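Local structure of suppressor of fused family protein (Neisseria gonorrhoeae, 3K5J) at residues H19-F24 with Q39-I44; E50-V55 with P72-E77. The protein is of unknown function but resembles the N-terminal domain of human Suppressor of fused, and may likewise act through protein binding. All coordinates share one frame; numbering follows the deposited sequence. Where two conformers were deposited one is given.

Contact 1: residues H19-F24 with Q39-I44. With SO4 (sulfate ion), chain C.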
ATOM      1  N   HIS A  19      17.040   9.489  -1.267  1.00 19.84           N
ATOM      2  CA  HIS A  19      15.788  10.186  -1.005  1.00 18.57           C
ATOM      3  C   HIS A  19      15.638  10.473   0.477  1.00 19.33           C
ATOM      4  O   HIS A  19      16.097   9.675   1.316  1.00 21.33           O
ATOM      5  CB  HIS A  19      14.586   9.338  -1.485  1.00 18.53           C
ATOM      6  CG  HIS A  19      14.445   9.291  -2.975  1.00 19.62           C
ATOM      7  ND1 HIS A  19      15.304   8.572  -3.786  1.00 23.11           N
ATOM      8  CD2 HIS A  19      13.570   9.908  -3.805  1.00 20.45           C
ATOM      9  CE1 HIS A  19      14.943   8.730  -5.048  1.00 21.24           C
ATOM     10  NE2 HIS A  19      13.910   9.548  -5.087  1.00 23.34           N
ATOM     11  N   ASP A  20      15.012  11.604   0.794  1.00 17.91           N
ATOM     12  CA  ASP A  20      14.613  11.932   2.150  1.00 17.55           C
ATOM     13  C   ASP A  20      13.336  11.117   2.476  1.00 17.20           C
ATOM     14  O   ASP A  20      12.475  10.933   1.617  1.00 17.70           O
ATOM     15  CB  ASP A  20      14.342  13.424   2.296  1.00 20.34           C
ATOM     16  CG  ASP A  20      15.608  14.261   2.059  1.00 29.72           C
ATOM     17  OD1 ASP A  20      16.700  13.845   2.531  1.00 37.13           O
ATOM     18  OD2 ASP A  20      15.488  15.315   1.398  1.00 38.61           O
ATOM     19  N   ILE A  21      13.257  10.669   3.721  1.00 15.05           N
ATOM     20  CA  ILE A  21      12.149   9.901   4.243  1.00 15.16           C
ATOM     21  C   ILE A  21      11.705  10.522   5.556  1.00 15.69           C
ATOM     22  O   ILE A  21      12.524  10.774   6.466  1.00 19.58           O
ATOM     23  CB  ILE A  21      12.526   8.421   4.442  1.00 15.34           C
ATOM     24  CG1 ILE A  21      13.072   7.812   3.150  1.00 15.27           C
ATOM     25  CG2 ILE A  21      11.307   7.625   5.072  1.00 14.95           C
ATOM     26  CD1 ILE A  21      13.532   6.346   3.254  1.00 16.82           C
ATOM     27  N   LYS A  22      10.413  10.811   5.657  1.00 14.64           N
ATOM     28  CA  LYS A  22       9.794  11.414   6.837  0.50 15.58           C
ATOM     29  C   LYS A  22       8.954  10.369   7.553  1.00 14.63           C
ATOM     30  O   LYS A  22       8.235   9.615   6.916  1.00 16.59           O
ATOM     31  CB  LYS A  22       8.871  12.596   6.458  0.50 16.49           C
ATOM     32  CG  LYS A  22       8.129  13.259   7.655  0.50 16.62           C
ATOM     33  CD  LYS A  22       7.356  14.529   7.274  0.50 18.01           C
ATOM     34  CE  LYS A  22       6.811  15.262   8.490  0.50 19.82           C
ATOM     35  NZ  LYS A  22       6.110  16.525   8.134  0.50 21.07           N
ATOM     36  N   GLY A  23       9.013  10.352   8.873  1.00 13.92           N
ATOM     37  CA  GLY A  23       8.213   9.470   9.696  1.00 12.96           C
ATOM     38  C   GLY A  23       7.118  10.211  10.402  1.00 13.36           C
ATOM     39  O   GLY A  23       7.298  11.357  10.851  1.00 16.88           O
ATOM     40  N   PHE A  24       5.988   9.519  10.536  1.00 13.82           N
ATOM     41  CA  PHE A  24       4.767  10.005  11.196  1.00 12.84           C
ATOM     42  C   PHE A  24       4.404   9.060  12.324  1.00 12.36           C
ATOM     43  O   PHE A  24       4.655   7.837  12.269  1.00 13.19           O
ATOM     44  CB  PHE A  24       3.621  10.069  10.214  1.00 12.76           C
ATOM     45  CG  PHE A  24       3.875  11.017   9.075  1.00 14.99           C
ATOM     46  CD1 PHE A  24       3.597  12.366   9.239  1.00 21.05           C
ATOM     47  CD2 PHE A  24       4.413  10.606   7.905  1.00 19.35           C
ATOM     48  CE1 PHE A  24       3.816  13.250   8.207  1.00 21.93           C
ATOM     49  CE2 PHE A  24       4.639  11.524   6.861  1.00 22.90           C
ATOM     50  CZ  PHE A  24       4.359  12.811   7.038  1.00 20.13           C
ATOM     51  N   GLN A  39       3.812   3.448  12.782  1.00 10.66           N
ATOM     52  CA  GLN A  39       4.242   4.595  11.999  1.00 10.17           C
ATOM     53  C   GLN A  39       3.849   4.461  10.528  1.00 10.72           C
ATOM     54  O   GLN A  39       3.560   3.380  10.027  1.00 11.97           O
ATOM     55  CB  GLN A  39       5.760   4.821  12.039  1.00 11.82           C
ATOM     56  CG  GLN A  39       6.280   5.220  13.396  1.00 12.57           C
ATOM     57  CD  GLN A  39       7.634   5.895  13.354  1.00 11.62           C
ATOM     58  OE1 GLN A  39       8.640   5.295  13.705  1.00 12.83           O
ATOM     59  NE2 GLN A  39       7.665   7.133  12.836  1.00 13.20           N
ATOM     60  N   VAL A  40       3.857   5.603   9.842  1.00 11.52           N
ATOM     61  CA  VAL A  40       3.897   5.632   8.377  1.00 10.58           C
ATOM     62  C   VAL A  40       5.164   6.393   8.006  1.00 10.91           C
ATOM     63  O   VAL A  40       5.477   7.426   8.611  1.00 12.04           O
ATOM     64  CB  VAL A  40       2.633   6.299   7.768  1.00 11.45           C
ATOM     65  CG1 VAL A  40       2.775   6.600   6.261  1.00 12.16           C
ATOM     66  CG2 VAL A  40       1.419   5.373   8.053  1.00 12.75           C
ATOM     67  N   PHE A  41       5.863   5.887   7.019  1.00 10.43           N
ATOM     68  CA  PHE A  41       7.028   6.567   6.424  1.00 11.65           C
ATOM     69  C   PHE A  41       6.672   7.059   5.038  1.00 11.43           C
ATOM     70  O   PHE A  41       6.005   6.362   4.296  1.00 12.50           O
ATOM     71  CB  PHE A  41       8.246   5.632   6.351  1.00 10.57           C
ATOM     72  CG  PHE A  41       8.782   5.265   7.706  1.00 11.75           C
ATOM     73  CD1 PHE A  41       9.398   6.232   8.488  1.00 11.73           C
ATOM     74  CD2 PHE A  41       8.669   3.964   8.212  1.00 10.50           C
ATOM     75  CE1 PHE A  41       9.884   5.899   9.750  1.00 13.80           C
ATOM     76  CE2 PHE A  41       9.174   3.632   9.474  1.00 10.58           C
ATOM     77  CZ  PHE A  41       9.755   4.584  10.254  1.00 11.45           C
ATOM     78  N   GLN A  42       7.107   8.280   4.719  1.00 10.75           N
ATOM     79  CA  GLN A  42       6.877   8.942   3.442  1.00 11.45           C
ATOM     80  C   GLN A  42       8.225   9.131   2.742  1.00 11.93           C
ATOM     81  O   GLN A  42       9.097   9.869   3.253  1.00 13.19           O
ATOM     82  CB  GLN A  42       6.239  10.293   3.691  1.00 13.03           C
ATOM     83  CG  GLN A  42       5.981  11.148   2.482  1.00 14.08           C
ATOM     84  CD  GLN A  42       5.748  12.582   2.863  1.00 15.92           C
ATOM     85  OE1 GLN A  42       6.612  13.194   3.519  1.00 21.26           O
ATOM     86  NE2 GLN A  42       4.630  13.149   2.429  1.00 19.24           N
ATOM     87  N   VAL A  43       8.389   8.478   1.597  1.00 12.06           N
ATOM     88  CA  VAL A  43       9.565   8.620   0.773  1.00 11.80           C
ATOM     89  C   VAL A  43       9.265   9.791  -0.193  1.00 13.35           C
ATOM     90  O   VAL A  43       8.325   9.715  -0.993  1.00 13.88           O
ATOM     91  CB  VAL A  43       9.918   7.340   0.005  1.00 13.43           C
ATOM     92  CG1 VAL A  43      11.245   7.502  -0.737  1.00 16.02           C
ATOM     93  CG2 VAL A  43       9.938   6.105   0.946  1.00 13.32           C
ATOM     94  N   ILE A  44      10.040  10.845  -0.063  1.00 15.75           N
ATOM     95  CA  ILE A  44       9.791  12.101  -0.748  1.00 15.60           C
ATOM     96  C   ILE A  44      10.506  12.107  -2.091  1.00 15.98           C
ATOM     97  O   ILE A  44      11.697  11.791  -2.169  1.00 18.28           O
ATOM     98  CB  ILE A  44      10.303  13.256   0.134  1.00 17.92           C
ATOM     99  CG1 ILE A  44       9.511  13.302   1.441  1.00 18.79           C
ATOM    100  CG2 ILE A  44      10.188  14.618  -0.574  1.00 18.28           C
ATOM    101  CD1 ILE A  44      10.244  14.035   2.594  1.00 21.42           C
TER
HETATM  102  S   SO4 C 184      17.706   6.244  -5.068  1.00 30.14           S
HETATM  103  O1  SO4 C 184      17.774   7.317  -6.075  1.00 37.88           O
HETATM  104  O2  SO4 C 184      16.646   5.284  -5.479  1.00 40.02           O
HETATM  105  O3  SO4 C 184      19.017   5.577  -5.036  1.00 39.47           O
HETATM  106  O4  SO4 C 184      17.399   6.894  -3.813  1.00 25.43           O
HETATM  107  O   HOH W   1      13.856  13.180  -1.361  1.00 21.30           O
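Phe24 turns CG anti to its own carbonyl carbon, beside the backbone N (chi1 -62°), and its ring meets Gln42 CB edge-on in an antiparallel pair of strands of the Sufu-like mixed sheet. Phe24 CE2 lies 3.8 Å from that CB, which sits in the ring plane. Gln42 CG is anti to its backbone N (chi1 177°), and from there the extended chain carries the amide on, its plane 80° from that of the ring. Lys22 shares this face: its CB and CD skirt Gln42 OE1, while its extended chain leads away. Gln42 NE2 turns instead to Tyr54 OH.

The backbones are joined by Lys22 and Gln42, whose N and O atoms bond reciprocally, and by Phe24 N to Val40 O; the return bond from Val40 N to Phe24 O is weak. Ile44 N also donates to Asp20 O at 3.0 Å, and a water bridges Asp20 N and Ile44 O.

The other face carries Ile21, Phe41 and Val43, which turn to helix 2-15 and Trp16. Ile21 CG2 meets Phe41 CB at 3.9 Å, and Ile21 lies side by side with Val43. Next to them Phe41 CD1 rests 3.7 Å from Gly23 CA.

At one end the His19 ring presents its edge to Ile44 O, with CD2 3.1 Å away, while ND1 donates to sulfate O4 at 2.7 Å. At the other, Gln39 NE2 donates to Phe24 O from above the carbonyl plane, at 3.1 Å, with that oxygen lying in the plane of the glutamine amide.

Contact 2: residues E50-V55 with P72-E77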
ATOM      1  N   GLU A  50       8.770  11.965 -10.237  1.00 22.93           N
ATOM      2  CA  GLU A  50       8.828  10.860  -9.261  0.50 20.88           C
ATOM      3  C   GLU A  50       7.618  10.888  -8.349  1.00 19.24           C
ATOM      4  O   GLU A  50       7.204  11.945  -7.969  1.00 21.32           O
ATOM      5  CB  GLU A  50      10.066  11.010  -8.377  0.50 18.34           C
ATOM      6  CG  GLU A  50      11.326  10.655  -9.118  0.50 21.11           C
ATOM      7  CD  GLU A  50      12.588  10.917  -8.327  0.50 23.65           C
ATOM      8  OE1 GLU A  50      12.516  11.084  -7.105  0.50 19.97           O
ATOM      9  OE2 GLU A  50      13.657  10.946  -8.939  0.50 25.14           O
ATOM     10  N   PRO A  51       7.069   9.714  -7.964  1.00 17.68           N
ATOM     11  CA  PRO A  51       5.946   9.689  -7.047  1.00 15.87           C
ATOM     12  C   PRO A  51       6.359   9.738  -5.588  1.00 16.04           C
ATOM     13  O   PRO A  51       7.539   9.755  -5.281  1.00 17.28           O
ATOM     14  CB  PRO A  51       5.293   8.348  -7.358  1.00 16.50           C
ATOM     15  CG  PRO A  51       6.450   7.458  -7.687  1.00 18.72           C
ATOM     16  CD  PRO A  51       7.414   8.373  -8.446  1.00 17.90           C
ATOM     17  N   TRP A  52       5.351   9.788  -4.734  1.00 14.83           N
ATOM     18  CA  TRP A  52       5.482   9.758  -3.294  1.00 15.47           C
ATOM     19  C   TRP A  52       5.138   8.334  -2.849  1.00 15.45           C
ATOM     20  O   TRP A  52       4.192   7.748  -3.358  1.00 20.37           O
ATOM     21  CB  TRP A  52       4.491  10.718  -2.694  1.00 15.60           C
ATOM     22  CG  TRP A  52       4.687  12.136  -3.178  1.00 16.83           C
ATOM     23  CD1 TRP A  52       4.412  12.651  -4.420  1.00 18.55           C
ATOM     24  CD2 TRP A  52       5.231  13.190  -2.418  1.00 17.94           C
ATOM     25  NE1 TRP A  52       4.769  13.976  -4.481  1.00 20.37           N
ATOM     26  CE2 TRP A  52       5.269  14.337  -3.252  1.00 17.05           C
ATOM     27  CE3 TRP A  52       5.680  13.287  -1.121  1.00 18.11           C
ATOM     28  CZ2 TRP A  52       5.775  15.560  -2.811  1.00 18.80           C
ATOM     29  CZ3 TRP A  52       6.155  14.485  -0.673  1.00 20.16           C
ATOM     30  CH2 TRP A  52       6.190  15.616  -1.520  1.00 19.65           C
ATOM     31  N   VAL A  53       5.900   7.782  -1.924  1.00 12.30           N
ATOM     32  CA  VAL A  53       5.624   6.464  -1.422  1.00 10.98           C
ATOM     33  C   VAL A  53       5.340   6.522   0.072  1.00 11.10           C
ATOM     34  O   VAL A  53       6.115   7.072   0.840  1.00 12.44           O
ATOM     35  CB  VAL A  53       6.766   5.451  -1.691  1.00 11.68           C
ATOM     36  CG1 VAL A  53       6.361   4.029  -1.274  1.00 13.30           C
ATOM     37  CG2 VAL A  53       7.190   5.505  -3.162  1.00 15.61           C
ATOM     38  N   TYR A  54       4.214   5.929   0.484  1.00 10.30           N
ATOM     39  CA  TYR A  54       3.788   5.861   1.876  1.00  9.54           C
ATOM     40  C   TYR A  54       3.796   4.411   2.341  1.00  9.79           C
ATOM     41  O   TYR A  54       3.140   3.568   1.711  1.00 11.18           O
ATOM     42  CB  TYR A  54       2.394   6.441   2.048  1.00  9.98           C
ATOM     43  CG  TYR A  54       2.252   7.953   1.808  1.00 10.53           C
ATOM     44  CD1 TYR A  54       2.251   8.475   0.525  1.00 11.42           C
ATOM     45  CD2 TYR A  54       2.251   8.830   2.881  1.00 12.11           C
ATOM     46  CE1 TYR A  54       2.170   9.841   0.316  1.00 12.32           C
ATOM     47  CE2 TYR A  54       2.155  10.202   2.681  1.00 12.61           C
ATOM     48  CZ  TYR A  54       2.108  10.698   1.386  1.00 11.94           C
ATOM     49  OH  TYR A  54       2.034  12.076   1.210  1.00 14.47           O
ATOM     50  N   VAL A  55       4.541   4.132   3.427  1.00  9.86           N
ATOM     51  CA  VAL A  55       4.817   2.775   3.842  1.00  9.79           C
ATOM     52  C   VAL A  55       4.414   2.581   5.316  1.00 10.71           C
ATOM     53  O   VAL A  55       4.747   3.408   6.164  1.00 11.46           O
ATOM     54  CB  VAL A  55       6.333   2.407   3.699  1.00 10.89           C
ATOM     55  CG1 VAL A  55       6.541   0.904   4.050  1.00 11.87           C
ATOM     56  CG2 VAL A  55       6.887   2.807   2.306  1.00 11.53           C
ATOM     57  N   PRO A  72       0.692   9.741  -6.877  1.00 14.25           N
ATOM     58  CA  PRO A  72       1.176  10.779  -7.803  1.00 13.70           C
ATOM     59  C   PRO A  72       1.474  12.131  -7.163  1.00 15.34           C
ATOM     60  O   PRO A  72       2.206  12.955  -7.745  1.00 19.11           O
ATOM     61  CB  PRO A  72       0.029  10.860  -8.843  1.00 15.94           C
ATOM     62  CG  PRO A  72      -1.156  10.378  -8.169  1.00 16.86           C
ATOM     63  CD  PRO A  72      -0.676   9.301  -7.213  1.00 14.04           C
ATOM     64  N   PHE A  73       0.886  12.373  -6.013  1.00 14.85           N
ATOM     65  CA  PHE A  73       1.083  13.615  -5.290  1.00 15.48           C
ATOM     66  C   PHE A  73       1.084  13.360  -3.787  1.00 15.04           C
ATOM     67  O   PHE A  73       0.636  12.316  -3.298  1.00 13.97           O
ATOM     68  CB  PHE A  73       0.002  14.651  -5.689  1.00 16.33           C
ATOM     69  CG  PHE A  73      -1.435  14.112  -5.611  1.00 15.91           C
ATOM     70  CD1 PHE A  73      -2.106  14.012  -4.393  1.00 18.58           C
ATOM     71  CD2 PHE A  73      -2.107  13.751  -6.762  1.00 17.28           C
ATOM     72  CE1 PHE A  73      -3.437  13.532  -4.331  1.00 18.40           C
ATOM     73  CE2 PHE A  73      -3.421  13.237  -6.702  1.00 18.61           C
ATOM     74  CZ  PHE A  73      -4.081  13.166  -5.516  1.00 18.40           C
ATOM     75  N   GLU A  74       1.612  14.340  -3.052  1.00 15.87           N
ATOM     76  CA  GLU A  74       1.609  14.321  -1.603  1.00 15.82           C
ATOM     77  C   GLU A  74       0.212  14.500  -1.105  1.00 14.70           C
ATOM     78  O   GLU A  74      -0.525  15.432  -1.522  1.00 16.42           O
ATOM     79  CB  GLU A  74       2.465  15.478  -1.075  1.00 17.70           C
ATOM     80  CG  GLU A  74       2.622  15.494   0.404  1.00 18.33           C
ATOM     81  CD  GLU A  74       3.552  16.583   0.911  1.00 33.73           C
ATOM     82  OE1 GLU A  74       3.710  17.609   0.212  1.00 32.33           O
ATOM     83  OE2 GLU A  74       4.134  16.375   2.008  1.00 42.16           O
ATOM     84  N   THR A  75      -0.187  13.655  -0.171  1.00 14.96           N
ATOM     85  CA  THR A  75      -1.481  13.788   0.467  1.00 14.11           C
ATOM     86  C   THR A  75      -1.534  12.996   1.771  1.00 13.35           C
ATOM     87  O   THR A  75      -1.177  11.828   1.788  1.00 14.07           O
ATOM     88  CB  THR A  75      -2.648  13.352  -0.419  1.00 15.01           C
ATOM     89  OG1 THR A  75      -3.841  13.399   0.354  1.00 15.13           O
ATOM     90  CG2 THR A  75      -2.468  12.002  -1.058  1.00 14.42           C
ATOM     91  N   PRO A  76      -2.061  13.600   2.837  1.00 14.67           N
ATOM     92  CA  PRO A  76      -2.230  12.882   4.079  1.00 14.69           C
ATOM     93  C   PRO A  76      -3.323  11.818   4.014  1.00 14.26           C
ATOM     94  O   PRO A  76      -3.466  11.000   4.942  1.00 13.90           O
ATOM     95  CB  PRO A  76      -2.581  13.992   5.075  1.00 18.62           C
ATOM     96  CG  PRO A  76      -3.225  14.974   4.269  1.00 19.61           C
ATOM     97  CD  PRO A  76      -2.467  15.001   2.986  1.00 17.69           C
ATOM     98  N   GLU A  77      -4.069  11.761   2.924  1.00 13.83           N
ATOM     99  CA  GLU A  77      -5.033  10.694   2.745  1.00 14.34           C
ATOM    100  C   GLU A  77      -4.398   9.314   2.977  1.00 12.58           C
ATOM    101  O   GLU A  77      -5.034   8.402   3.523  1.00 13.58           O
ATOM    102  CB  GLU A  77      -5.670  10.773   1.352  1.00 15.08           C
ATOM    103  CG  GLU A  77      -6.610  11.979   1.195  1.00 15.50           C
ATOM    104  CD  GLU A  77      -6.926  12.281  -0.269  1.00 16.15           C
ATOM    105  OE1 GLU A  77      -5.975  12.623  -1.015  1.00 18.57           O
ATOM    106  OE2 GLU A  77      -8.118  12.171  -0.640  1.00 17.58           O
TER
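Tyr54 OH accepts from Thr75 N at 3.1 Å and is also hydrogen-bonded to Gln42 NE2 of the adjoining strand. The phenol thus ties a strand of the Sufu-like sheet to the loop that runs from strand 65-71 into helix 77-91, with the helix residues Ile79 and Leu82 packed on the tyrosine.

Beside it, Trp52 offers one indole face to the same loop. Glu74 CB stands 3.5 Å from the centroid of the six-membered ring and only 4° off its normal, a CH-pi contact. Glu74 CG is anti to the backbone N (chi1 -175°), and the extended chain carries the carboxylate past the CZ3-CH2 rim, on the same side of the ring as CB. The carboxylate and ring planes are 17° apart; OE1 is 3.6 Å from Trp52 CH2, while OE2 accepts from Gln42 NE2. Toward the pyrrole end the peptide link of Phe73 and Glu74 covers the indole, Phe73 C lying 3.5 Å from Trp52 CD1.

Thr75 then caps the start of the helix: its OG1 accepts from Glu77 N at 3.1 Å and donates to Glu77 OE1 at 2.7 Å.

In the fold
Contacts 1 and 2, with centres about 10 Å apart, follow one another along the chain and meet in a single sheet. Strand 39-43 is the shared neighbour, flanked by 21-24 and by 52-57, and its seam with the latter is held by Val43 N to Val53 O and Phe41 O to Val55 N, probable hydrogen bonds of 2.8 Å each. Gln42 provides a side-chain connection, its NE2 also packing 3.7 Å from Trp52 CE3. The hydrogen bond of His19 NE2 to Glu50 OE1 also links the two contacts. The sulfate beside contact 1, also bonded to His18 N, probably comes from the crystallisation liquor and does not by itself mark a functional site.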